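Local coordinates for putative hyaluronoglucosaminidase (Clostridium perfringens, PDB 6PWI), which probably hydrolyses hexosaminides, as the barrel-carrying part of a longer, probably cell-wall-anchored glycoside hydrolase of family 84, at residues G63-T68 / A246-F251; L556-I561 / E586-A591; H256-D261 / F293-D298. All blocks are in the same frame, centred on the assembly; numbering follows the deposited sequence.

Contact 1 of 3, residues G63-T68 / A246-F251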
loop_
_atom_site.group_PDB
_atom_site.type_symbol
_atom_site.label_atom_id
_atom_site.label_comp_id
_atom_site.label_asym_id
_atom_site.label_seq_id
_atom_site.Cartn_x
_atom_site.Cartn_y
_atom_site.Cartn_z
ATOM N N GLY A 63 -5.497 14.620 26.089
ATOM C CA GLY A 63 -4.741 13.485 25.580
ATOM C C GLY A 63 -4.479 13.535 24.071
ATOM O O GLY A 63 -3.701 12.726 23.562
ATOM N N ILE A 64 -5.132 14.475 23.369
ATOM C CA ILE A 64 -5.050 14.600 21.920
ATOM C C ILE A 64 -3.773 15.364 21.555
ATOM O O ILE A 64 -3.538 16.459 22.067
ATOM C CB ILE A 64 -6.333 15.273 21.380
ATOM C CG1 ILE A 64 -7.618 14.545 21.801
ATOM C CG2 ILE A 64 -6.265 15.492 19.877
ATOM C CD1 ILE A 64 -7.636 13.051 21.543
ATOM N N ASP A 65 -2.937 14.779 20.680
ATOM C CA ASP A 65 -1.621 15.333 20.373
ATOM C C ASP A 65 -1.710 16.329 19.218
ATOM O O ASP A 65 -2.772 16.489 18.615
ATOM C CB ASP A 65 -0.560 14.247 20.159
ATOM C CG ASP A 65 -0.711 13.393 18.903
ATOM O OD1 ASP A 65 -1.424 13.819 17.959
ATOM O OD2 ASP A 65 -0.104 12.293 18.871
ATOM N N GLU A 66 -0.582 16.988 18.915
ATOM C CA GLU A 66 -0.575 18.078 17.951
ATOM C C GLU A 66 -0.932 17.566 16.555
ATOM O O GLU A 66 -1.677 18.226 15.827
ATOM C CB GLU A 66 0.744 18.854 17.967
ATOM C CG GLU A 66 0.826 19.893 19.080
ATOM C CD GLU A 66 -0.177 21.045 19.060
ATOM O OE1 GLU A 66 -0.242 21.767 18.034
ATOM O OE2 GLU A 66 -0.895 21.231 20.079
ATOM N N ALA A 67 -0.400 16.391 16.194
ATOM C CA ALA A 67 -0.650 15.808 14.884
ATOM C C ALA A 67 -2.148 15.566 14.686
ATOM O O ALA A 67 -2.670 15.747 13.588
ATOM C CB ALA A 67 0.158 14.543 14.711
ATOM N N THR A 68 -2.832 15.185 15.769
ATOM C CA THR A 68 -4.249 14.866 15.758
ATOM C C THR A 68 -5.084 16.151 15.679
ATOM O O THR A 68 -6.108 16.175 15.002
ATOM C CB THR A 68 -4.583 13.911 16.915
ATOM O OG1 THR A 68 -3.630 12.847 16.893
ATOM C CG2 THR A 68 -5.974 13.322 16.843
ATOM N N ALA A 246 3.069 13.621 11.126
ATOM C CA ALA A 246 1.897 14.387 10.719
ATOM C C ALA A 246 0.804 13.475 10.156
ATOM O O ALA A 246 -0.379 13.767 10.307
ATOM C CB ALA A 246 2.296 15.445 9.718
ATOM N N THR A 247 1.210 12.377 9.500
ATOM C CA THR A 247 0.290 11.510 8.775
ATOM C C THR A 247 -0.024 10.264 9.598
ATOM O O THR A 247 -1.005 9.571 9.327
ATOM C CB THR A 247 0.895 11.056 7.441
ATOM O OG1 THR A 247 2.080 10.311 7.739
ATOM C CG2 THR A 247 1.175 12.198 6.487
ATOM N N LYS A 248 0.848 9.986 10.579
ATOM C CA LYS A 248 0.765 8.869 11.516
ATOM C C LYS A 248 1.072 7.549 10.813
ATOM O O LYS A 248 0.941 6.477 11.398
ATOM C CB LYS A 248 -0.504 8.888 12.376
ATOM C CG LYS A 248 -0.337 9.611 13.702
ATOM C CD LYS A 248 -1.574 9.623 14.573
ATOM C CE LYS A 248 -1.480 10.630 15.700
ATOM N NZ LYS A 248 -0.269 10.421 16.533
ATOM N N ASN A 249 1.500 7.663 9.555
ATOM C CA ASN A 249 2.149 6.592 8.827
ATOM C C ASN A 249 3.630 6.627 9.217
ATOM O O ASN A 249 4.457 7.158 8.480
ATOM C CB ASN A 249 1.883 6.786 7.328
ATOM C CG ASN A 249 2.175 5.588 6.442
ATOM O OD1 ASN A 249 1.436 5.339 5.496
ATOM N ND2 ASN A 249 3.247 4.852 6.700
ATOM N N LYS A 250 3.959 6.081 10.395
ATOM C CA LYS A 250 5.231 6.352 11.054
ATOM C C LYS A 250 6.400 5.870 10.202
ATOM O O LYS A 250 6.310 4.844 9.532
ATOM C CB LYS A 250 5.378 5.597 12.379
ATOM C CG LYS A 250 4.243 5.741 13.382
ATOM C CD LYS A 250 4.459 4.918 14.657
ATOM C CE LYS A 250 4.551 3.415 14.450
ATOM N NZ LYS A 250 3.252 2.796 14.074
ATOM N N PHE A 251 7.509 6.612 10.292
ATOM C CA PHE A 251 8.801 6.215 9.766
ATOM C C PHE A 251 9.442 5.219 10.731
ATOM O O PHE A 251 9.781 5.579 11.859
ATOM C CB PHE A 251 9.677 7.462 9.625
ATOM C CG PHE A 251 10.999 7.263 8.930
ATOM C CD1 PHE A 251 11.156 7.603 7.590
ATOM C CD2 PHE A 251 12.095 6.754 9.613
ATOM C CE1 PHE A 251 12.375 7.442 6.948
ATOM C CE2 PHE A 251 13.312 6.587 8.968
ATOM C CZ PHE A 251 13.452 6.937 7.640
HETATM O O HOH W 1 -1.346 16.056 11.492
#
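Two carboxylates share the ammonium of Lys-248: Asp-65, in the loop leading into helix 66-78, and Asp-145 at the start of helix 144-158. Lys-248 NZ lies 3.0 Å from Asp-65 OD2, a salt bridge that uses the syn lone pair of that oxygen, on the side of the other oxygen. That other oxygen, OD1, is turned back on its own helix, where Asp-65 is the N-cap. Asp-65 OD1 accepts from Thr-68 N at 2.9 Å, nearly along the C-O direction, while Thr-68 OG1 donates to it from 42° above the carboxylate plane. A chi1 of 69° sets the Asp-65 carboxylate between its backbone N and carbonyl carbon, which lets one group cap a helix and bind a lysine. Two bonds to OD1 and one to OD2 should hold it against rotation.

Lys-248 arrives from the opposite direction. Its chain runs extended to CE and bends at the last torsion (chi4 -55°); CE passes 3.3 Å from Thr-68 OG1, the two side chains crossing at about a right angle. Beside it, the methyl of Ala-67 rests 4.4 Å from Ala-246 CA, and a water donates to both Ala-67 O and Ala-246 O.

Lys-248 leaves helix 231-247 with positive phi, on the way into barrel strand 250-255. The contact therefore ties the first turn of helix 66-78, flanked by helix 144-158, to a helix-to-strand turn of the barrel.

Contact 2 of 3, residues L556-I561 / E586-A591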
loop_
_atom_site.group_PDB
_atom_site.type_symbol
_atom_site.label_atom_id
_atom_site.label_comp_id
_atom_site.label_asym_id
_atom_site.label_seq_id
_atom_site.Cartn_x
_atom_site.Cartn_y
_atom_site.Cartn_z
ATOM N N LEU A 556 0.802 -0.804 -28.695
ATOM C CA LEU A 556 0.064 -2.059 -28.716
ATOM C C LEU A 556 -1.352 -1.812 -29.229
ATOM O O LEU A 556 -1.856 -2.592 -30.030
ATOM C CB LEU A 556 0.002 -2.707 -27.326
ATOM C CG LEU A 556 1.274 -3.322 -26.741
ATOM C CD1 LEU A 556 0.931 -4.054 -25.455
ATOM C CD2 LEU A 556 1.976 -4.264 -27.707
ATOM N N ALA A 557 -1.994 -0.742 -28.745
ATOM C CA ALA A 557 -3.351 -0.421 -29.165
ATOM C C ALA A 557 -3.394 -0.113 -30.663
ATOM O O ALA A 557 -4.295 -0.568 -31.361
ATOM C CB ALA A 557 -3.911 0.719 -28.355
ATOM N N GLU A 558 -2.408 0.652 -31.151
ATOM C CA GLU A 558 -2.352 1.010 -32.558
ATOM C C GLU A 558 -2.109 -0.235 -33.407
ATOM O O GLU A 558 -2.690 -0.374 -34.478
ATOM C CB GLU A 558 -1.324 2.116 -32.798
ATOM C CG GLU A 558 -1.928 3.503 -32.669
ATOM C CD GLU A 558 -0.969 4.659 -32.434
ATOM O OE1 GLU A 558 0.250 4.410 -32.270
ATOM O OE2 GLU A 558 -1.443 5.820 -32.411
ATOM N N SER A 559 -1.261 -1.140 -32.910
ATOM C CA SER A 559 -0.912 -2.372 -33.603
ATOM C C SER A 559 -2.130 -3.287 -33.719
ATOM O O SER A 559 -2.382 -3.866 -34.771
ATOM C CB SER A 559 0.223 -3.067 -32.903
ATOM O OG SER A 559 0.518 -4.307 -33.518
ATOM N N THR A 560 -2.883 -3.418 -32.627
ATOM C CA THR A 560 -4.039 -4.295 -32.616
ATOM C C THR A 560 -5.085 -3.766 -33.591
ATOM O O THR A 560 -5.672 -4.538 -34.341
ATOM C CB THR A 560 -4.557 -4.508 -31.188
ATOM O OG1 THR A 560 -3.457 -5.012 -30.426
ATOM C CG2 THR A 560 -5.725 -5.469 -31.120
ATOM N N ILE A 561 -5.289 -2.445 -33.584
ATOM C CA ILE A 561 -6.275 -1.803 -34.437
ATOM C C ILE A 561 -5.901 -2.009 -35.908
ATOM O O ILE A 561 -6.767 -2.298 -36.737
ATOM C CB ILE A 561 -6.460 -0.319 -34.054
ATOM C CG1 ILE A 561 -7.106 -0.190 -32.670
ATOM C CG2 ILE A 561 -7.259 0.430 -35.115
ATOM C CD1 ILE A 561 -7.119 1.223 -32.120
ATOM N N GLU A 586 2.722 -4.421 -38.045
ATOM C CA GLU A 586 4.069 -4.887 -37.754
ATOM C C GLU A 586 4.925 -3.754 -37.190
ATOM O O GLU A 586 5.751 -3.990 -36.312
ATOM C CB GLU A 586 4.751 -5.380 -39.028
ATOM C CG GLU A 586 4.347 -6.769 -39.475
ATOM C CD GLU A 586 4.913 -7.073 -40.854
ATOM O OE1 GLU A 586 4.430 -6.469 -41.830
ATOM O OE2 GLU A 586 5.863 -7.875 -40.948
ATOM N N GLU A 587 4.748 -2.538 -37.726
ATOM C CA GLU A 587 5.578 -1.396 -37.370
ATOM C C GLU A 587 5.241 -0.941 -35.954
ATOM O O GLU A 587 6.134 -0.568 -35.198
ATOM C CB GLU A 587 5.427 -0.241 -38.365
ATOM C CG GLU A 587 6.048 -0.520 -39.726
ATOM C CD GLU A 587 5.668 0.432 -40.858
ATOM O OE1 GLU A 587 4.738 1.259 -40.669
ATOM O OE2 GLU A 587 6.305 0.347 -41.934
ATOM N N GLU A 588 3.950 -1.002 -35.608
ATOM C CA GLU A 588 3.487 -0.584 -34.293
ATOM C C GLU A 588 3.959 -1.567 -33.224
ATOM O O GLU A 588 4.372 -1.147 -32.147
ATOM C CB GLU A 588 1.976 -0.373 -34.274
ATOM C CG GLU A 588 1.510 0.741 -35.191
ATOM C CD GLU A 588 1.876 2.166 -34.799
ATOM O OE1 GLU A 588 2.748 2.355 -33.909
ATOM O OE2 GLU A 588 1.279 3.096 -35.388
ATOM N N TYR A 589 3.914 -2.870 -33.527
ATOM C CA TYR A 589 4.406 -3.840 -32.566
ATOM C C TYR A 589 5.883 -3.576 -32.285
ATOM O O TYR A 589 6.294 -3.582 -31.122
ATOM C CB TYR A 589 4.139 -5.295 -32.965
ATOM C CG TYR A 589 4.686 -6.286 -31.966
ATOM C CD1 TYR A 589 4.167 -6.354 -30.682
ATOM C CD2 TYR A 589 5.756 -7.115 -32.272
ATOM C CE1 TYR A 589 4.672 -7.233 -29.738
ATOM C CE2 TYR A 589 6.277 -8.002 -31.340
ATOM C CZ TYR A 589 5.730 -8.061 -30.067
ATOM O OH TYR A 589 6.208 -8.931 -29.128
ATOM N N THR A 590 6.673 -3.339 -33.343
ATOM C CA THR A 590 8.092 -3.064 -33.155
ATOM C C THR A 590 8.267 -1.820 -32.286
ATOM O O THR A 590 9.062 -1.835 -31.351
ATOM C CB THR A 590 8.866 -3.032 -34.480
ATOM O OG1 THR A 590 8.991 -4.405 -34.836
ATOM C CG2 THR A 590 10.258 -2.449 -34.349
ATOM N N ALA A 591 7.496 -0.770 -32.601
ATOM C CA ALA A 591 7.480 0.488 -31.869
ATOM C C ALA A 591 7.227 0.253 -30.375
ATOM O O ALA A 591 7.860 0.881 -29.527
ATOM C CB ALA A 591 6.446 1.412 -32.472
#
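Helices 540-572 and 575-591 run antiparallel here, their segment axes 162° apart in direction and 7.8 Å apart at closest, with Ser-559 facing Glu-588. Ser-559 CB lies 3.5 Å from Glu-588 CB, so the small serine lets the two backbones come near. The serine hydroxyl stands anti to its own backbone N, pointing into the other helix, where it is hydrogen-bonded to the backbone O of Gly-585.

On one flank of this pair, Glu-588 folds at chi2 (-69°) and lays its CD 3.8 Å from Glu-558 CB. The two carboxylates come close at an oblique angle, planes 37° apart, with Glu-558 OE1 3.5 Å from Glu-588 OE2. Both residues are partly exposed, and Glu-588 also touches Asp-555, a further acid; such a gathering of like charges may raise the proton affinity of one of them.

The other flank is apolar: Leu-556 brings CD2 to the edge of the Tyr-589 ring, near its plane, 4.2 Å from CD1.

This is a plain antiparallel helical hairpin. Helix 613-623 covers the Leu-556 and Tyr-589 side through Ile-617 and Lys-618, while helix 513-536 packs against Thr-560 and Ile-561 of the longer helix.

Contact 3 of 3, residues H256-D261 / F293-D298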
loop_
_atom_site.group_PDB
_atom_site.type_symbol
_atom_site.label_atom_id
_atom_site.label_comp_id
_atom_site.label_asym_id
_atom_site.label_seq_id
_atom_site.Cartn_x
_atom_site.Cartn_y
_atom_site.Cartn_z
ATOM N N HIS A 256 20.787 -3.781 9.888
ATOM C CA HIS A 256 21.324 -5.116 9.657
ATOM C C HIS A 256 22.594 -5.313 10.480
ATOM O O HIS A 256 23.689 -5.116 9.963
ATOM C CB HIS A 256 21.715 -5.289 8.185
ATOM C CG HIS A 256 20.555 -5.319 7.254
ATOM N ND1 HIS A 256 20.091 -6.495 6.698
ATOM C CD2 HIS A 256 19.758 -4.331 6.787
ATOM C CE1 HIS A 256 19.060 -6.228 5.920
ATOM N NE2 HIS A 256 18.832 -4.906 5.963
ATOM N N PRO A 257 22.519 -5.681 11.777
ATOM C CA PRO A 257 23.726 -5.833 12.590
ATOM C C PRO A 257 24.413 -7.198 12.647
ATOM O O PRO A 257 25.306 -7.390 13.468
ATOM C CB PRO A 257 23.179 -5.500 13.981
ATOM C CG PRO A 257 21.786 -6.083 13.964
ATOM C CD PRO A 257 21.284 -5.870 12.552
ATOM N N PHE A 258 24.030 -8.142 11.779
ATOM C CA PHE A 258 24.558 -9.491 11.915
ATOM C C PHE A 258 25.334 -9.905 10.671
ATOM O O PHE A 258 25.452 -11.096 10.388
ATOM C CB PHE A 258 23.452 -10.507 12.213
ATOM C CG PHE A 258 22.593 -10.202 13.414
ATOM C CD1 PHE A 258 23.102 -10.319 14.700
ATOM C CD2 PHE A 258 21.272 -9.814 13.258
ATOM C CE1 PHE A 258 22.312 -10.041 15.804
ATOM C CE2 PHE A 258 20.480 -9.540 14.363
ATOM C CZ PHE A 258 21.002 -9.652 15.634
ATOM N N LEU A 259 25.875 -8.925 9.943
ATOM C CA LEU A 259 26.715 -9.244 8.797
ATOM C C LEU A 259 28.067 -9.765 9.290
ATOM O O LEU A 259 28.247 -9.949 10.498
ATOM C CB LEU A 259 26.851 -8.003 7.907
ATOM C CG LEU A 259 25.543 -7.441 7.349
ATOM C CD1 LEU A 259 25.778 -6.111 6.653
ATOM C CD2 LEU A 259 24.867 -8.423 6.405
ATOM N N LYS A 260 28.993 -10.011 8.342
ATOM C CA LYS A 260 30.336 -10.518 8.603
ATOM C C LYS A 260 31.068 -9.602 9.587
ATOM O O LYS A 260 31.604 -10.076 10.588
ATOM C CB LYS A 260 31.129 -10.723 7.304
ATOM N N ASP A 261 31.059 -8.290 9.313
ATOM C CA ASP A 261 31.751 -7.321 10.151
ATOM C C ASP A 261 30.837 -6.868 11.287
ATOM O O ASP A 261 31.153 -5.909 11.983
ATOM C CB ASP A 261 32.172 -6.079 9.358
ATOM C CG ASP A 261 32.648 -6.353 7.939
ATOM O OD1 ASP A 261 33.510 -7.252 7.768
ATOM O OD2 ASP A 261 32.155 -5.662 7.013
ATOM N N PHE A 293 11.524 0.699 15.521
ATOM C CA PHE A 293 12.735 0.194 14.901
ATOM C C PHE A 293 12.541 -1.245 14.430
ATOM O O PHE A 293 11.800 -2.010 15.043
ATOM C CB PHE A 293 13.899 0.300 15.892
ATOM C CG PHE A 293 14.254 1.710 16.282
ATOM C CD1 PHE A 293 15.124 2.464 15.507
ATOM C CD2 PHE A 293 13.710 2.293 17.417
ATOM C CE1 PHE A 293 15.448 3.767 15.860
ATOM C CE2 PHE A 293 14.027 3.599 17.766
ATOM C CZ PHE A 293 14.898 4.333 16.991
ATOM N N GLY A 294 13.232 -1.602 13.339
ATOM C CA GLY A 294 13.298 -2.967 12.841
ATOM C C GLY A 294 14.729 -3.492 12.868
ATOM O O GLY A 294 15.677 -2.741 12.638
ATOM N N VAL A 295 14.875 -4.787 13.166
ATOM C CA VAL A 295 16.166 -5.461 13.135
ATOM C C VAL A 295 16.088 -6.566 12.086
ATOM O O VAL A 295 15.240 -7.448 12.177
ATOM C CB VAL A 295 16.541 -6.017 14.524
ATOM C CG1 VAL A 295 17.784 -6.893 14.468
ATOM C CG2 VAL A 295 16.734 -4.903 15.537
ATOM N N LEU A 296 16.972 -6.513 11.087
ATOM C CA LEU A 296 16.850 -7.402 9.943
ATOM C C LEU A 296 17.968 -8.437 9.965
ATOM O O LEU A 296 19.144 -8.081 9.975
ATOM C CB LEU A 296 16.879 -6.573 8.657
ATOM C CG LEU A 296 15.912 -5.392 8.609
ATOM C CD1 LEU A 296 15.926 -4.736 7.237
ATOM C CD2 LEU A 296 14.499 -5.818 8.972
ATOM N N ALA A 297 17.582 -9.717 9.931
ATOM C CA ALA A 297 18.519 -10.819 10.078
ATOM C C ALA A 297 18.467 -11.757 8.872
ATOM O O ALA A 297 19.000 -12.862 8.927
ATOM C CB ALA A 297 18.238 -11.560 11.365
ATOM N N ASP A 298 17.835 -11.312 7.780
ATOM C CA ASP A 298 17.702 -12.125 6.580
ATOM C C ASP A 298 19.079 -12.499 6.037
ATOM O O ASP A 298 19.215 -13.489 5.328
ATOM C CB ASP A 298 16.863 -11.422 5.511
ATOM C CG ASP A 298 17.270 -9.978 5.283
ATOM O OD1 ASP A 298 17.062 -9.162 6.199
ATOM O OD2 ASP A 298 17.806 -9.682 4.195
HETATM O O HOH W 2 22.016 -8.747 9.605
#
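His-256 lays its imidazole over Leu-296, and its atoms can be followed outward from CB. The CB itself lies 4.2 Å from Leu-296 O. Its chi1 of -69° turns the ring anti to the carbonyl carbon, and at the next step CG is 4.1 Å from Leu-296 CB. Leu-296 CB sits over one face of the His-256 ring in a CH-pi contact, 3.7 Å from its centroid and 17° off the normal, displaced toward the rim. On one side of the ring, ND1 is hydrogen-bonded to OD1 of Asp-299, the predicted proton donor. Between the two nitrogens, CE1 comes within 3.6 Å of Asp-298 OD1, whose carboxylate stands 77° to the ring. At the far side, NE2 and CD2 both meet Leu-296 CD1, His-256 CD2 at 3.9 Å.

Pro-257 and Phe-258 continue the contact against Val-295 and Ala-297. Pro-257 CG and Phe-258 CE2 both rest on Val-295 CG1, Phe-258 CE2 at 3.8 Å, and Phe-258 CD2 meets Ala-297 CB at 4.0 Å. Pro-257 CG also covers one face of the phenyl ring. A water joins the backbones, accepting from Phe-258 N and donating to Leu-296 O.

Here the loop after strand 250-255 folds against the end of its parallel neighbour, strand 293-296, at the C-terminal rim of the barrel where TIM-barrel enzymes keep their active sites. If Asp-299 is the proton donor, as predicted, His-256 would be a second-shell residue placed to orient it. Helix 304-321 backs Phe-258 and Val-295, and strand 328-330 borders Leu-296 and Asp-298.

Overall arrangement
Contacts 1 and 3 both reach the closed parallel barrel of eight strands, through neighbouring strands 250-255 and 293-296; their centres are 29 Å apart and their nearest atoms about 6 Å. Contact 1 joins the family 20 domain 2-like region to the barrel where strand 250-255 enters it, whereas contact 3 lies beyond that strand's other end, beside the predicted proton donor. Contact 2 belongs to the helical region that follows the barrel, its centre about 50 Å from contact 1 and 48 Å from contact 3. Along the chain the order is 1, 3, 2. The three thus sample an interdomain joint, the presumed catalytic rim and a distant helical hairpin.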